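Local coordinates for protein mini spindles (Drosophila melanogaster, PDB 5VJC) that probably binds tubulin through its TOG domains, promoting microtubule dynamics and mitotic spindle formation, at residues K171-V176 and M204-Q209. Sequence-based numbering, arbitrary orientation.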
loop_
_atom_site.group_PDB
_atom_site.type_symbol
_atom_site.label_atom_id
_atom_site.label_comp_id
_atom_site.label_asym_id
_atom_site.label_seq_id
_atom_site.Cartn_x
_atom_site.Cartn_y
_atom_site.Cartn_z
ATOM N N LYS A 171 -0.860 -4.392 -10.802
ATOM C CA LYS A 171 -0.518 -3.030 -10.379
ATOM C C LYS A 171 0.117 -3.024 -8.988
ATOM O O LYS A 171 1.088 -2.317 -8.756
ATOM C CB LYS A 171 -1.746 -2.128 -10.409
ATOM C CG LYS A 171 -2.296 -1.919 -11.809
ATOM C CD LYS A 171 -3.407 -0.893 -11.827
ATOM C CE LYS A 171 -3.760 -0.499 -13.265
ATOM N NZ LYS A 171 -2.569 0.086 -13.956
ATOM N N VAL A 172 -0.410 -3.834 -8.072
ATOM C CA VAL A 172 0.176 -3.942 -6.736
ATOM C C VAL A 172 1.600 -4.484 -6.813
ATOM O O VAL A 172 2.511 -3.969 -6.136
ATOM C CB VAL A 172 -0.678 -4.829 -5.818
ATOM C CG1 VAL A 172 0.025 -5.043 -4.464
ATOM C CG2 VAL A 172 -2.056 -4.184 -5.612
ATOM N N PHE A 173 1.797 -5.506 -7.647
ATOM C CA PHE A 173 3.128 -6.052 -7.867
ATOM C C PHE A 173 4.089 -4.930 -8.259
ATOM O O PHE A 173 5.183 -4.837 -7.698
ATOM C CB PHE A 173 3.129 -7.154 -8.940
ATOM C CG PHE A 173 4.477 -7.823 -9.121
ATOM C CD1 PHE A 173 4.831 -8.922 -8.352
ATOM C CD2 PHE A 173 5.382 -7.348 -10.052
ATOM C CE1 PHE A 173 6.059 -9.543 -8.520
ATOM C CE2 PHE A 173 6.620 -7.948 -10.203
ATOM C CZ PHE A 173 6.957 -9.036 -9.442
ATOM N N GLY A 174 3.666 -4.102 -9.217
ATOM C CA GLY A 174 4.409 -2.927 -9.639
ATOM C C GLY A 174 4.755 -1.971 -8.502
ATOM O O GLY A 174 5.895 -1.530 -8.399
ATOM N N TYR A 175 3.786 -1.637 -7.653
ATOM C CA TYR A 175 4.065 -0.755 -6.500
ATOM C C TYR A 175 5.042 -1.365 -5.494
ATOM O O TYR A 175 5.893 -0.671 -4.932
ATOM C CB TYR A 175 2.769 -0.391 -5.790
ATOM C CG TYR A 175 1.926 0.600 -6.567
ATOM C CD1 TYR A 175 2.447 1.837 -6.941
ATOM C CD2 TYR A 175 0.620 0.311 -6.910
ATOM C CE1 TYR A 175 1.681 2.762 -7.657
ATOM C CE2 TYR A 175 -0.157 1.225 -7.618
ATOM C CZ TYR A 175 0.386 2.451 -7.987
ATOM O OH TYR A 175 -0.368 3.370 -8.678
ATOM N N VAL A 176 4.930 -2.668 -5.263
ATOM C CA VAL A 176 5.877 -3.344 -4.397
ATOM C C VAL A 176 7.279 -3.303 -4.979
ATOM O O VAL A 176 8.247 -3.046 -4.237
ATOM C CB VAL A 176 5.483 -4.812 -4.140
ATOM C CG1 VAL A 176 6.589 -5.496 -3.290
ATOM C CG2 VAL A 176 4.153 -4.844 -3.408
ATOM N N MET A 204 4.125 -16.984 -12.163
ATOM C CA MET A 204 5.004 -16.110 -12.932
ATOM C C MET A 204 4.293 -15.151 -13.857
ATOM O O MET A 204 4.947 -14.260 -14.400
ATOM C CB MET A 204 6.003 -16.932 -13.744
ATOM C CG MET A 204 6.976 -17.709 -12.880
ATOM S SD MET A 204 8.030 -16.637 -11.875
ATOM C CE MET A 204 8.601 -15.494 -13.141
ATOM N N ASN A 205 2.978 -15.300 -14.051
ATOM C CA ASN A 205 2.247 -14.304 -14.827
ATOM C C ASN A 205 2.403 -12.898 -14.221
ATOM O O ASN A 205 2.292 -11.898 -14.927
ATOM C CB ASN A 205 0.751 -14.641 -14.920
ATOM C CG ASN A 205 0.454 -15.767 -15.908
ATOM O OD1 ASN A 205 1.362 -16.437 -16.404
ATOM N ND2 ASN A 205 -0.829 -15.984 -16.187
ATOM N N ILE A 206 2.641 -12.831 -12.916
ATOM C CA ILE A 206 2.700 -11.537 -12.222
ATOM C C ILE A 206 4.104 -10.948 -12.265
ATOM O O ILE A 206 4.331 -9.785 -11.894
ATOM C CB ILE A 206 2.250 -11.675 -10.759
ATOM C CG1 ILE A 206 1.726 -10.338 -10.228
ATOM C CG2 ILE A 206 3.380 -12.231 -9.885
ATOM C CD1 ILE A 206 1.090 -10.442 -8.849
ATOM N N CYS A 207 5.055 -11.751 -12.722
ATOM C CA CYS A 207 6.449 -11.368 -12.596
ATOM C C CYS A 207 7.183 -11.443 -13.923
ATOM O O CYS A 207 7.661 -12.506 -14.297
ATOM C CB CYS A 207 7.129 -12.262 -11.561
ATOM S SG CYS A 207 8.838 -11.855 -11.224
ATOM N N PRO A 208 7.274 -10.318 -14.650
ATOM C CA PRO A 208 7.998 -10.389 -15.926
ATOM C C PRO A 208 9.512 -10.569 -15.741
ATOM O O PRO A 208 10.038 -10.438 -14.628
ATOM C CB PRO A 208 7.668 -9.046 -16.591
ATOM C CG PRO A 208 7.285 -8.149 -15.478
ATOM C CD PRO A 208 6.625 -9.013 -14.451
ATOM N N GLN A 209 10.196 -10.894 -16.835
ATOM C CA GLN A 209 11.624 -11.178 -16.815
ATOM C C GLN A 209 12.413 -9.985 -16.280
ATOM O O GLN A 209 13.418 -10.147 -15.594
ATOM C CB GLN A 209 12.114 -11.553 -18.221
ATOM C CG GLN A 209 13.622 -11.747 -18.322
ATOM C CD GLN A 209 14.074 -12.247 -19.691
ATOM O OE1 GLN A 209 13.328 -12.925 -20.406
ATOM N NE2 GLN A 209 15.301 -11.887 -20.071
#
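Phe173 is the bump of this contact, its ring slid beneath the turn formed by Ile206, Cys207 and Pro208. The roof of the hollow is a backbone atom: Ile206 O rests over the centre of the ring, 3.2 Å above its plane and 3.2 Å from Phe173 CD2, with no hydrogen bond involved. Side-chain carbons of Ile206 extend this roof toward the root of the ring. Its CG1 lies 3.7 Å from Phe173 CB, while the CG2 branch runs alongside the CD1-CE1 margin, within 3.9 Å of Phe173 CD1, so that both branches lie on the same side of the ring as the carbonyl. At the far end, Cys207 SG approaches Phe173 CZ to 3.8 Å and makes an oblique sulfur-aromatic contact, 64° off the ring normal. Pro208 closes the margin more loosely, its CD 4.4 Å from Phe173 CE2. With CG anti to the backbone N (chi1 -176°), Phe173 extends its ring from the helix across to the loop. Replacing the ring with an alanine would probably leave a gap under the Ile206 carbonyl and deprive Cys207 SG of its aromatic neighbour. The loop itself is tightened by the 3-10 bond from Cys207 N to Met204 O, 3.0 Å long. In the helical TOG domain, with its HEAT-repeat architecture, the contact ties helix 169-178 to the connection between helices 185-202 and 209-217. Helix 185-202 meets both partners, Leu195 touching Phe173 and Ile199 touching Cys207, while Val172 packs back onto helix 150-166.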